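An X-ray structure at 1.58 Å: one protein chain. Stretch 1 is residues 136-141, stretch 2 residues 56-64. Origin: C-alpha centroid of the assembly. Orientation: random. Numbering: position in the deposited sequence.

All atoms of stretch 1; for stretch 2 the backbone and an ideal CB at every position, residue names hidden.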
ATOM      1  N   ARG A 136     -13.242 -11.754 -17.662  1.00 15.93           N
ATOM      2  CA  ARG A 136     -14.412 -12.533 -18.012  1.00 16.28           C
ATOM      3  C   ARG A 136     -14.133 -13.293 -19.293  1.00 15.45           C
ATOM      4  O   ARG A 136     -13.556 -12.735 -20.203  1.00 16.60           O
ATOM      5  CB  ARG A 136     -15.631 -11.714 -18.275  1.00 19.87           C
ATOM      6  CG  ARG A 136     -15.866 -10.559 -17.419  1.00 22.22           C
ATOM      7  CD  ARG A 136     -17.176  -9.843 -17.716  1.00 20.75           C
ATOM      8  NE  ARG A 136     -16.852  -8.489 -17.932  1.00 24.59           N
ATOM      9  CZ  ARG A 136     -16.551  -7.582 -17.014  1.00 24.22           C
ATOM     10  NH1 ARG A 136     -16.551  -7.870 -15.749  1.00 27.06           N
ATOM     11  NH2 ARG A 136     -16.249  -6.351 -17.417  1.00 26.27           N
ATOM     12  N   THR A 137     -14.499 -14.589 -19.313  1.00 16.65           N
ATOM     13  CA  THR A 137     -14.255 -15.435 -20.465  1.00 16.74           C
ATOM     14  C   THR A 137     -15.474 -16.309 -20.765  1.00 15.41           C
ATOM     15  O   THR A 137     -16.001 -16.936 -19.874  1.00 17.55           O
ATOM     16  CB  THR A 137     -13.067 -16.375 -20.143  1.00 18.24           C
ATOM     17  OG1 THR A 137     -11.901 -15.566 -19.896  1.00 17.01           O
ATOM     18  CG2 THR A 137     -12.757 -17.268 -21.375  1.00 18.17           C
ATOM     19  N   GLY A 138     -15.871 -16.324 -21.997  1.00 20.10           N
ATOM     20  CA  GLY A 138     -16.938 -17.204 -22.492  1.00 21.08           C
ATOM     21  C   GLY A 138     -16.260 -18.077 -23.533  1.00 20.02           C
ATOM     22  O   GLY A 138     -15.431 -18.910 -23.164  1.00 23.40           O
ATOM     23  N   ASP A 139     -16.626 -17.902 -24.794  1.00 21.84           N
ATOM     24  CA  ASP A 139     -15.890 -18.497 -25.876  1.00 22.98           C
ATOM     25  C   ASP A 139     -14.566 -17.762 -26.058  1.00 24.95           C
ATOM     26  O   ASP A 139     -13.654 -18.349 -26.576  1.00 24.11           O
ATOM     27  CB  ASP A 139     -16.629 -18.427 -27.197  1.00 26.06           C
ATOM     28  CG  ASP A 139     -17.891 -19.297 -27.239  1.00 30.40           C
ATOM     29  OD1 ASP A 139     -18.141 -20.148 -26.340  1.00 32.37           O
ATOM     30  OD2 ASP A 139     -18.662 -19.039 -28.200  1.00 34.48           O
ATOM     31  N   LEU A 140     -14.516 -16.463 -25.684  1.00 21.29           N
ATOM     32  CA  LEU A 140     -13.408 -15.592 -25.902  1.00 21.20           C
ATOM     33  C   LEU A 140     -13.154 -14.849 -24.540  1.00 19.71           C
ATOM     34  O   LEU A 140     -13.931 -14.962 -23.583  1.00 18.13           O
ATOM     35  CB  LEU A 140     -13.737 -14.535 -26.961  1.00 23.02           C
ATOM     36  CG  LEU A 140     -13.944 -15.124 -28.379  1.00 26.37           C
ATOM     37  CD1 LEU A 140     -14.435 -14.045 -29.285  1.00 28.87           C
ATOM     38  CD2 LEU A 140     -12.689 -15.693 -28.953  1.00 24.45           C
ATOM     39  N   LEU A 141     -12.070 -14.106 -24.509  1.00 18.83           N
ATOM     40  CA  LEU A 141     -11.776 -13.216 -23.390  1.00 16.76           C
ATOM     41  C   LEU A 141     -12.625 -11.977 -23.601  1.00 15.76           C
ATOM     42  O   LEU A 141     -12.263 -11.088 -24.310  1.00 16.56           O
ATOM     43  CB  LEU A 141     -10.256 -12.883 -23.425  1.00 17.82           C
ATOM     44  CG  LEU A 141      -9.806 -12.000 -22.243  1.00 18.24           C
ATOM     45  CD1 LEU A 141     -10.050 -12.720 -20.966  1.00 18.30           C
ATOM     46  CD2 LEU A 141      -8.370 -11.562 -22.391  1.00 16.31           C
ATOM     47  N   UNK A  56      -6.812 -21.854 -14.932  1.00 21.22           N
ATOM     48  CA  UNK A  56      -6.915 -21.690 -16.387  1.00 22.79           C
ATOM     49  C   UNK A  56      -8.224 -21.011 -16.778  1.00 19.59           C
ATOM     50  O   UNK A  56      -9.255 -21.254 -16.177  1.00 22.06           O
ATOM     51  CB  UNK A  56      -6.804 -23.047 -17.085  1.00 22.79           C
ATOM     52  N   UNK A  57      -8.164 -20.093 -17.715  1.00 17.84           N
ATOM     53  CA  UNK A  57      -9.367 -19.452 -18.315  1.00 17.44           C
ATOM     54  C   UNK A  57      -9.282 -19.733 -19.834  1.00 17.68           C
ATOM     55  O   UNK A  57      -8.924 -18.899 -20.669  1.00 18.53           O
ATOM     56  CB  UNK A  57      -9.426 -17.952 -18.021  1.00 17.44           C
ATOM     57  N   UNK A  58      -9.631 -20.976 -20.141  1.00 19.42           N
ATOM     58  CA  UNK A  58      -9.379 -21.557 -21.434  1.00 20.59           C
ATOM     59  C   UNK A  58     -10.575 -21.265 -22.344  1.00 19.57           C
ATOM     60  O   UNK A  58     -11.743 -21.437 -21.929  1.00 21.13           O
ATOM     61  CB  UNK A  58      -9.121 -23.060 -21.316  1.00 20.59           C
ATOM     62  N   UNK A  59     -10.285 -20.874 -23.578  1.00 18.18           N
ATOM     63  CA  UNK A  59     -11.274 -20.757 -24.627  1.00 20.02           C
ATOM     64  C   UNK A  59     -11.398 -22.142 -25.347  1.00 20.45           C
ATOM     65  O   UNK A  59     -10.397 -22.859 -25.544  1.00 18.05           O
ATOM     66  CB  UNK A  59     -10.888 -19.644 -25.604  1.00 20.02           C
ATOM     67  N   UNK A  60     -12.628 -22.568 -25.576  1.00 18.58           N
ATOM     68  CA  UNK A  60     -12.852 -23.855 -26.276  1.00 21.64           C
ATOM     69  C   UNK A  60     -12.465 -23.766 -27.755  1.00 19.82           C
ATOM     70  O   UNK A  60     -12.437 -24.807 -28.428  1.00 22.76           O
ATOM     71  CB  UNK A  60     -14.317 -24.278 -26.154  1.00 21.64           C
ATOM     72  N   UNK A  61     -12.190 -22.577 -28.272  1.00 19.01           N
ATOM     73  CA  UNK A  61     -11.879 -22.412 -29.705  1.00 24.17           C
ATOM     74  C   UNK A  61     -10.456 -22.819 -30.033  1.00 24.33           C
ATOM     75  O   UNK A  61      -9.529 -22.557 -29.285  1.00 23.00           O
ATOM     76  CB  UNK A  61     -12.102 -20.960 -30.134  1.00 24.17           C
ATOM     77  N   UNK A  62     -10.250 -23.468 -31.199  1.00 25.54           N
ATOM     78  CA  UNK A  62      -8.915 -23.854 -31.604  1.00 24.32           C
ATOM     79  C   UNK A  62      -8.157 -22.639 -32.160  1.00 24.97           C
ATOM     80  O   UNK A  62      -8.357 -22.192 -33.325  1.00 25.50           O
ATOM     81  CB  UNK A  62      -8.978 -24.976 -32.642  1.00 24.32           C
ATOM     82  N   UNK A  63      -7.332 -22.070 -31.293  1.00 21.09           N
ATOM     83  CA  UNK A  63      -6.624 -20.840 -31.607  1.00 23.37           C
ATOM     84  C   UNK A  63      -5.120 -21.149 -31.566  1.00 23.61           C
ATOM     85  O   UNK A  63      -4.711 -22.236 -31.180  1.00 27.38           O
ATOM     86  CB  UNK A  63      -6.996 -19.719 -30.634  1.00 23.37           C
ATOM     87  N   UNK A  64      -4.321 -20.157 -31.902  1.00 25.20           N
ATOM     88  CA  UNK A  64      -2.834 -20.265 -31.766  1.00 25.87           C
ATOM     89  C   UNK A  64      -2.400 -20.000 -30.306  1.00 25.04           C
ATOM     90  O   UNK A  64      -2.801 -19.001 -29.753  1.00 24.13           O
ATOM     91  CB  UNK A  64      -2.137 -19.275 -32.701  1.00 25.87           C
TER

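Position 56 has no atom of stretch 1 within 5.5 Å of its ideal CB, so the contact sets no limit on size or polarity; the deposited residue is Lys56, which takes no part.

At position 57 the CA-to-CB bond points toward stretch 1, and the ideal CB lies 3.9 Å from Thr137 OG1. A side chain here may turn aside, stay small, or offer a polar group to the Thr137 hydroxyl. In the deposited His57 chi1 is -45° (m) and the ring leads away; CB itself lies 4.0 Å from Thr137 OG1. Toward stretch 1 the polar link is made by the backbone, through a water whose O lies 2.9 Å from His57 O, to which it donates, and 2.6 Å from Thr137 OG1, from which it accepts.

Position 58 points away into space free of stretch 1, and many residues would suit. It is Thr58.

Position 59 is the most constrained. Its ideal CB sits 3.2 Å from Asp139 O, a tight approach to a carbonyl acceptor, and 4.8 Å from Leu140 CA. A short hydroxyl such as serine, or perhaps threonine, fits better than a bulky apolar group; a small residue would fit but leave the carbonyl without this donor. Ser59, with chi1 t (165°), donates from OG to Asp139 O at 2.5 Å, a very short hydrogen bond. Ser59 OG also accepts from the backbone N of 61 at 3.1 Å and 160°, so one hydroxyl both donates to stretch 1 and accepts within stretch 2.

Position 60 has a sideways CB with no near neighbour, but the carboxylate of Asp139 lies farther out. A long side chain would reach it readily, and a basic one would gain most. Lys60, extended beyond a p chi1, brings NZ to 3.4 Å from Asp139 OD1, a salt bridge. A water O lies 3.2 Å from Lys60 NZ, from which it accepts, and 2.9 Å from Asp139 OD2, to which the water donates; another water links Lys60 N to Gly138 O.

Position 61 points toward stretch 1, with Asp139 O 4.7 Å and Leu140 CD2 5.4 Å from the ideal CB. Leucine, isoleucine or methionine could use the methyl surface. Leu61 (m, t) places CD1 3.7 Å from Leu140 CD2.

Position 62 is out of reach, with phi -78° compatible with proline among others; Pro62 makes no contact.

Position 63 points toward stretch 1, yet nothing lies within 5.5 Å of its ideal CB, so a long or aromatic side chain would be needed to touch stretch 1. Tyr63 sets CE2 3.7 Å and OH 3.2 Å from Leu140 CD2.

Position 64 is unconstrained; it is Thr64.

Stretch 2 56-64: KHTSKLPYT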
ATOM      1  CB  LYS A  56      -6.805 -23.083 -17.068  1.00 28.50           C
ATOM      2  CG  LYS A  56      -5.533 -23.847 -16.788  1.00 30.23           C
ATOM      3  CD  LYS A  56      -4.344 -23.150 -17.422  1.00 36.32           C
ATOM      4  CE  LYS A  56      -2.997 -23.880 -17.251  1.00 41.20           C
ATOM      5  NZ  LYS A  56      -1.867 -22.907 -16.931  1.00 41.58           N
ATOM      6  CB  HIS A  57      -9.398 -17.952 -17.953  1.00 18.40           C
ATOM      7  CG  HIS A  57      -9.085 -17.734 -16.496  1.00 16.65           C
ATOM      8  ND1 HIS A  57      -9.965 -18.115 -15.515  1.00 19.54           N
ATOM      9  CD2 HIS A  57      -8.031 -17.170 -15.861  1.00 17.58           C
ATOM     10  CE1 HIS A  57      -9.445 -17.854 -14.323  1.00 17.54           C
ATOM     11  NE2 HIS A  57      -8.267 -17.300 -14.506  1.00 16.60           N
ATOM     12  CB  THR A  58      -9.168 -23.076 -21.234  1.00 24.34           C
ATOM     13  OG1 THR A  58      -7.988 -23.265 -20.423  1.00 25.48           O
ATOM     14  CG2 THR A  58      -8.935 -23.797 -22.567  1.00 25.12           C
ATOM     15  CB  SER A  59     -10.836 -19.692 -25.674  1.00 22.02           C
ATOM     16  OG  SER A  59     -11.656 -19.875 -26.848  1.00 22.39           O
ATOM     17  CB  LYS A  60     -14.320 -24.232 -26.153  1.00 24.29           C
ATOM     18  CG  LYS A  60     -15.161 -23.322 -27.028  1.00 26.82           C
ATOM     19  CD  LYS A  60     -16.650 -23.529 -26.751  1.00 31.68           C
ATOM     20  CE  LYS A  60     -17.483 -22.929 -27.878  1.00 33.65           C
ATOM     21  NZ  LYS A  60     -18.954 -23.176 -27.733  1.00 40.26           N
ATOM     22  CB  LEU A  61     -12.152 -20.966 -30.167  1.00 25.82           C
ATOM     23  CG  LEU A  61     -13.621 -20.426 -30.012  1.00 28.25           C
ATOM     24  CD1 LEU A  61     -13.688 -18.975 -30.366  1.00 29.38           C
ATOM     25  CD2 LEU A  61     -14.657 -21.241 -30.803  1.00 29.87           C
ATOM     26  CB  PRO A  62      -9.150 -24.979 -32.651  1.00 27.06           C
ATOM     27  CG  PRO A  62     -10.498 -24.789 -33.128  1.00 27.36           C
ATOM     28  CD  PRO A  62     -11.290 -23.990 -32.115  1.00 28.40           C
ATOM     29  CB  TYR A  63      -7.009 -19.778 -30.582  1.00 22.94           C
ATOM     30  CG  TYR A  63      -8.198 -18.884 -30.918  1.00 24.38           C
ATOM     31  CD1 TYR A  63      -9.074 -19.104 -32.054  1.00 22.40           C
ATOM     32  CD2 TYR A  63      -8.424 -17.746 -30.129  1.00 23.49           C
ATOM     33  CE1 TYR A  63     -10.104 -18.234 -32.315  1.00 22.68           C
ATOM     34  CE2 TYR A  63      -9.458 -16.862 -30.431  1.00 25.63           C
ATOM     35  CZ  TYR A  63     -10.286 -17.104 -31.506  1.00 26.22           C
ATOM     36  OH  TYR A  63     -11.336 -16.186 -31.766  1.00 30.48           O
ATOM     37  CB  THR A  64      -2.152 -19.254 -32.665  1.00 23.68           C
ATOM     38  OG1 THR A  64      -2.561 -19.553 -34.009  1.00 25.11           O
ATOM     39  CG2 THR A  64      -0.579 -19.256 -32.507  1.00 25.40           C
TER
HETATM   40  O   HOH W   1      -9.755 -16.164 -21.238  1.00 17.26           O
HETATM   41  O   HOH W   2     -14.876 -21.426 -24.162  1.00 22.77           O
HETATM   42  O   HOH W   3     -20.503 -20.894 -29.427  0.50 26.85           O
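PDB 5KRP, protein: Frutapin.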